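Long-range contacts in ORF10 (Moritella marina, PDB 6RIW), which probably catalyses chain-extending condensation, as the ketosynthase–chain length factor didomain at one end of a longer polyunsaturated fatty acid synthase protein: residues A[132-137]-A[699-704]; A[162-166]-A[952-958]. All blocks are in the same frame, centred on the assembly; numbering follows the deposited sequence.

How the contacts relate
Along the chain the four segments come in the order 132-137, 162-166, 699-704 and 952-958, so the two contacts cross instead of nesting. Contact 1 closes a loop of 561 residues, bringing helix 129-148 of the first ketosynthase-like half against helix 699-706 of the second. Contact 2 spans 785 residues and fixes a loop beyond helix 929-934 to the connection that follows helix 129-148. Their centres lie about 11 Å apart and they pack directly: L132 meets T164 and A166, L953 lies on L132, and L704 reaches A166. Together they tie both halves and the C-terminal part of the chain into one patch.

Contact 1: A[132-137]-A[699-704]; sequences LFMPLY and IENITL
F133 and E700, their CA atoms 6.5 Å apart, mark the crossing of two helical segments, 132-137 and 699-704, whose axes approach to 10.3 Å with directions 126° apart. The F133 ring lies beside the base of E700: its CD1 sits 3.8 Å from E700 CB, and F133 CE1 comes within 3.3 Å of E700 O, which lies obliquely to the ring. L704 CB lies at the rim of the same ring, while L132 CB, from within the same helix, lies over the centre of one face. E700 bends sharply at its second torsion (chi2 91°), which swings the carboxylate aside from F133 and toward Y137. There Y137 OH donates to E700 OE2 at 2.5 Å, a short bond made in the plane of the phenol ring and using the oxygen's anti lone pair; the ring and carboxylate planes stand 58° apart. Q590 NE2 also bonds this oxygen, so two donors grip one buried carboxylate atom and would be expected to stabilise its negative charge. On the other flank both methyls of L136 face T703 OG1 from one side, with CD2 3.8 Å from it, and CD2 also slides past I699 CD1 at 4.1 Å. T703 OG1 is turned back onto its own helix, donating to I699 O at 2.8 Å from the opposite face to T703 N. V515 of helix 513-519 packs on both L136 and I699. This is helix-to-helix packing between the two thiolase-like halves, consistent with the pseudo-dimeric pairing of a ketosynthase with a chain length factor.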
loop_
_atom_site.group_PDB
_atom_site.type_symbol
_atom_site.label_atom_id
_atom_site.label_comp_id
_atom_site.label_asym_id
_atom_site.label_seq_id
_atom_site.Cartn_x
_atom_site.Cartn_y
_atom_site.Cartn_z
ATOM N N LEU A 132 14.977 -2.562 11.173
ATOM C CA LEU A 132 14.216 -3.176 12.255
ATOM C C LEU A 132 14.121 -4.691 12.147
ATOM O O LEU A 132 13.762 -5.327 13.138
ATOM C CB LEU A 132 12.796 -2.585 12.303
ATOM C CG LEU A 132 12.723 -1.084 12.633
ATOM C CD1 LEU A 132 11.355 -0.497 12.276
ATOM C CD2 LEU A 132 13.010 -0.843 14.089
ATOM N N PHE A 133 14.435 -5.289 10.992
ATOM C CA PHE A 133 14.176 -6.716 10.809
ATOM C C PHE A 133 15.403 -7.516 10.388
ATOM O O PHE A 133 15.505 -8.692 10.734
ATOM C CB PHE A 133 13.046 -6.907 9.797
ATOM C CG PHE A 133 11.788 -6.217 10.222
ATOM C CD1 PHE A 133 11.123 -6.645 11.377
ATOM C CD2 PHE A 133 11.310 -5.107 9.531
ATOM C CE1 PHE A 133 9.977 -5.976 11.810
ATOM C CE2 PHE A 133 10.165 -4.446 9.935
ATOM C CZ PHE A 133 9.492 -4.862 11.078
ATOM N N MET A 134 16.326 -6.912 9.647
ATOM C CA MET A 134 17.510 -7.657 9.210
ATOM C C MET A 134 18.231 -8.386 10.343
ATOM O O MET A 134 18.706 -9.512 10.108
ATOM C CB MET A 134 18.503 -6.712 8.510
ATOM C CG MET A 134 18.120 -6.216 7.143
ATOM S SD MET A 134 17.378 -7.435 6.021
ATOM C CE MET A 134 16.416 -6.329 4.980
ATOM N N PRO A 135 18.388 -7.824 11.543
ATOM C CA PRO A 135 19.144 -8.550 12.573
ATOM C C PRO A 135 18.503 -9.866 12.979
ATOM O O PRO A 135 19.218 -10.746 13.453
ATOM C CB PRO A 135 19.184 -7.565 13.748
ATOM C CG PRO A 135 19.021 -6.235 13.135
ATOM C CD PRO A 135 18.031 -6.465 12.007
ATOM N N LEU A 136 17.183 -10.027 12.816
ATOM C CA LEU A 136 16.562 -11.331 13.062
ATOM C C LEU A 136 17.227 -12.410 12.212
ATOM O O LEU A 136 17.725 -13.410 12.734
ATOM C CB LEU A 136 15.069 -11.289 12.736
ATOM C CG LEU A 136 14.171 -10.372 13.572
ATOM C CD1 LEU A 136 12.810 -10.164 12.869
ATOM C CD2 LEU A 136 14.001 -11.002 14.945
ATOM N N TYR A 137 17.215 -12.229 10.890
ATOM C CA TYR A 137 17.734 -13.274 10.005
ATOM C C TYR A 137 19.237 -13.414 10.155
ATOM O O TYR A 137 19.773 -14.530 10.084
ATOM C CB TYR A 137 17.404 -12.975 8.547
ATOM C CG TYR A 137 16.108 -12.228 8.363
ATOM C CD1 TYR A 137 14.922 -12.749 8.890
ATOM C CD2 TYR A 137 16.071 -11.010 7.660
ATOM C CE1 TYR A 137 13.725 -12.066 8.756
ATOM C CE2 TYR A 137 14.883 -10.319 7.499
ATOM C CZ TYR A 137 13.710 -10.861 8.036
ATOM O OH TYR A 137 12.523 -10.182 7.902
ATOM N N ILE A 699 7.393 -13.593 12.680
ATOM C CA ILE A 699 8.286 -13.088 13.715
ATOM C C ILE A 699 8.484 -11.584 13.553
ATOM O O ILE A 699 8.673 -10.859 14.543
ATOM C CB ILE A 699 9.629 -13.845 13.716
ATOM C CG1 ILE A 699 10.407 -13.509 14.997
ATOM C CG2 ILE A 699 10.435 -13.568 12.402
ATOM C CD1 ILE A 699 11.679 -14.367 15.227
ATOM N N GLU A 700 8.419 -11.087 12.322
ATOM C CA GLU A 700 8.576 -9.649 12.108
ATOM C C GLU A 700 7.440 -8.875 12.760
ATOM O O GLU A 700 7.665 -7.823 13.375
ATOM C CB GLU A 700 8.627 -9.339 10.615
ATOM C CG GLU A 700 9.873 -9.870 9.919
ATOM C CD GLU A 700 9.725 -11.281 9.346
ATOM O OE1 GLU A 700 8.810 -12.038 9.775
ATOM O OE2 GLU A 700 10.541 -11.642 8.469
ATOM N N ASN A 701 6.207 -9.373 12.632
ATOM C CA ASN A 701 5.114 -8.656 13.277
ATOM C C ASN A 701 5.183 -8.758 14.788
ATOM O O ASN A 701 4.878 -7.788 15.482
ATOM C CB ASN A 701 3.745 -9.129 12.808
ATOM C CG ASN A 701 2.643 -8.226 13.341
ATOM O OD1 ASN A 701 2.617 -7.030 13.022
ATOM N ND2 ASN A 701 1.765 -8.765 14.180
ATOM N N ILE A 702 5.562 -9.916 15.333
ATOM C CA ILE A 702 5.669 -9.999 16.787
ATOM C C ILE A 702 6.733 -9.016 17.291
ATOM O O ILE A 702 6.515 -8.269 18.263
ATOM C CB ILE A 702 5.960 -11.447 17.239
ATOM C CG1 ILE A 702 4.671 -12.230 17.515
ATOM C CG2 ILE A 702 6.673 -11.419 18.622
ATOM C CD1 ILE A 702 3.705 -12.310 16.358
ATOM N N THR A 703 7.879 -8.981 16.614
ATOM C CA THR A 703 8.939 -8.011 16.902
ATOM C C THR A 703 8.426 -6.573 16.866
ATOM O O THR A 703 8.671 -5.784 17.788
ATOM C CB THR A 703 10.064 -8.174 15.870
ATOM O OG1 THR A 703 10.617 -9.484 15.974
ATOM C CG2 THR A 703 11.173 -7.145 16.099
ATOM N N LEU A 704 7.717 -6.216 15.798
ATOM C CA LEU A 704 7.202 -4.858 15.658
ATOM C C LEU A 704 6.224 -4.504 16.775
ATOM O O LEU A 704 6.330 -3.437 17.398
ATOM C CB LEU A 704 6.527 -4.706 14.284
ATOM C CG LEU A 704 5.774 -3.386 14.073
ATOM C CD1 LEU A 704 6.737 -2.193 14.255
ATOM C CD2 LEU A 704 5.109 -3.345 12.700
#

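Contact 2: A[162-166]-A[952-958]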
loop_
_atom_site.group_PDB
_atom_site.type_symbol
_atom_site.label_atom_id
_atom_site.label_comp_id
_atom_site.label_asym_id
_atom_site.label_seq_id
_atom_site.Cartn_x
_atom_site.Cartn_y
_atom_site.Cartn_z
ATOM N N LYS A 162 21.810 1.784 12.280
ATOM C CA LYS A 162 21.256 3.032 12.799
ATOM C C LYS A 162 20.126 2.713 13.764
ATOM O O LYS A 162 19.287 1.845 13.486
ATOM C CB LYS A 162 20.719 3.952 11.679
ATOM C CG LYS A 162 21.664 4.197 10.525
ATOM C CD LYS A 162 22.807 5.152 10.910
ATOM C CE LYS A 162 23.830 5.326 9.759
ATOM N NZ LYS A 162 23.233 5.899 8.501
ATOM N N LYS A 163 20.111 3.408 14.902
ATOM C CA LYS A 163 18.962 3.326 15.788
ATOM C C LYS A 163 17.730 3.810 15.042
ATOM O O LYS A 163 17.739 4.888 14.439
ATOM C CB LYS A 163 19.194 4.158 17.054
ATOM C CG LYS A 163 20.207 3.527 17.989
ATOM C CD LYS A 163 20.667 4.493 19.073
ATOM C CE LYS A 163 21.014 3.736 20.358
ATOM N NZ LYS A 163 21.634 4.639 21.368
ATOM N N THR A 164 16.677 2.994 15.052
ATOM C CA THR A 164 15.536 3.226 14.176
ATOM C C THR A 164 14.241 3.095 14.962
ATOM O O THR A 164 14.012 2.073 15.622
ATOM C CB THR A 164 15.573 2.241 12.996
ATOM O OG1 THR A 164 16.804 2.424 12.287
ATOM C CG2 THR A 164 14.409 2.483 12.052
ATOM N N HIS A 165 13.415 4.147 14.911
ATOM C CA HIS A 165 12.118 4.151 15.586
ATOM C C HIS A 165 11.178 3.140 14.938
ATOM O O HIS A 165 11.050 3.087 13.707
ATOM C CB HIS A 165 11.496 5.551 15.511
ATOM C CG HIS A 165 10.358 5.786 16.467
ATOM N ND1 HIS A 165 9.094 5.266 16.266
ATOM C CD2 HIS A 165 10.280 6.536 17.598
ATOM C CE1 HIS A 165 8.295 5.657 17.247
ATOM N NE2 HIS A 165 8.987 6.436 18.065
ATOM N N ALA A 166 10.491 2.371 15.784
ATOM C CA ALA A 166 9.568 1.326 15.322
ATOM C C ALA A 166 8.527 1.825 14.325
ATOM O O ALA A 166 8.068 1.049 13.473
ATOM C CB ALA A 166 8.853 0.710 16.529
ATOM N N ASN A 952 18.070 -2.766 17.739
ATOM C CA ASN A 952 16.760 -2.342 17.252
ATOM C C ASN A 952 15.651 -3.348 17.553
ATOM O O ASN A 952 14.471 -2.992 17.436
ATOM C CB ASN A 952 16.823 -2.099 15.742
ATOM C CG ASN A 952 17.378 -0.735 15.402
ATOM O OD1 ASN A 952 17.189 0.218 16.145
ATOM N ND2 ASN A 952 18.065 -0.637 14.277
ATOM N N LEU A 953 15.998 -4.582 17.925
ATOM C CA LEU A 953 14.998 -5.591 18.251
ATOM C C LEU A 953 14.452 -5.453 19.668
ATOM O O LEU A 953 13.348 -5.934 19.945
ATOM C CB LEU A 953 15.601 -6.990 18.089
ATOM C CG LEU A 953 16.151 -7.385 16.727
ATOM C CD1 LEU A 953 16.682 -8.848 16.754
ATOM C CD2 LEU A 953 15.090 -7.207 15.656
ATOM N N LYS A 954 15.208 -4.848 20.575
ATOM C CA LYS A 954 14.737 -4.714 21.942
ATOM C C LYS A 954 13.431 -3.919 21.959
ATOM O O LYS A 954 13.366 -2.837 21.348
ATOM C CB LYS A 954 15.800 -4.004 22.773
ATOM C CG LYS A 954 15.351 -3.672 24.186
ATOM C CD LYS A 954 16.469 -2.922 24.929
ATOM C CE LYS A 954 16.276 -2.963 26.442
ATOM N NZ LYS A 954 15.478 -1.808 26.914
ATOM N N PRO A 955 12.381 -4.408 22.629
ATOM C CA PRO A 955 11.118 -3.648 22.711
ATOM C C PRO A 955 11.325 -2.190 23.108
ATOM O O PRO A 955 11.890 -1.887 24.171
ATOM C CB PRO A 955 10.310 -4.421 23.762
ATOM C CG PRO A 955 10.816 -5.861 23.636
ATOM C CD PRO A 955 12.294 -5.727 23.290
ATOM N N GLN A 956 10.885 -1.275 22.239
ATOM C CA GLN A 956 11.259 0.136 22.349
ATOM C C GLN A 956 10.421 0.932 23.343
ATOM O O GLN A 956 10.802 2.061 23.671
ATOM C CB GLN A 956 11.191 0.805 20.967
ATOM C CG GLN A 956 12.302 0.310 20.059
ATOM C CD GLN A 956 12.261 0.931 18.669
ATOM O OE1 GLN A 956 11.617 1.948 18.445
ATOM N NE2 GLN A 956 12.982 0.322 17.734
ATOM N N GLY A 957 9.310 0.391 23.833
ATOM C CA GLY A 957 8.456 1.133 24.753
ATOM C C GLY A 957 7.804 2.361 24.159
ATOM O O GLY A 957 7.749 3.406 24.823
ATOM N N ILE A 958 7.309 2.267 22.921
ATOM C CA ILE A 958 6.738 3.432 22.251
ATOM C C ILE A 958 5.412 3.770 22.904
ATOM O O ILE A 958 4.561 2.898 23.101
ATOM C CB ILE A 958 6.542 3.168 20.748
ATOM C CG1 ILE A 958 7.861 2.780 20.075
ATOM C CG2 ILE A 958 5.935 4.399 20.065
ATOM C CD1 ILE A 958 8.970 3.824 20.186
#
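The H165 imidazole takes I958 CD1 over one face, the methyl lying 3.4 Å from NE2 and 3.5 Å from CE1, and meets the Y82 ring edge-to-face. Its CG stands opposite the backbone N (chi1 -164°), which returns the ring toward I958 although the CB points off the other way. ND1 accepts from the N of D167, whereas NE2, buried under the isoleucine, has no polar partner in the model. The other flat groups are two carboxamides that read the backbone of 162-166 in the same manner. N952 spans K162 and T164: ND2 gives a nearly straight bond (176°) to K162 O at 2.9 Å, in the plane of its amide, and OD1 receives T164 N at 3.0 Å. Two residues along the loop, Q956, extended beyond CG, donates from NE2 to T164 O at 2.9 Å and accepts A166 N on OE1, also at 2.9 Å. Each amide thus holds a C=O and an N-H two residues apart, and the two donor–acceptor settings fix which way both amides are flipped. K162 O takes a second hydrogen bond from T164 OG1, which comes from the opposite face to N952 ND2. Beside these bonds A166 CB rests on I958 CG1 at 4.2 Å, and H707 bonds the backbone of both Q956 and I958. The arrangement is a side-chain imitation of strand pairing: the extended backbone of the loop is matched by asparagine and glutamine amides much as a neighbouring strand would match it, and they join the C-terminal loop to the ketosynthase half.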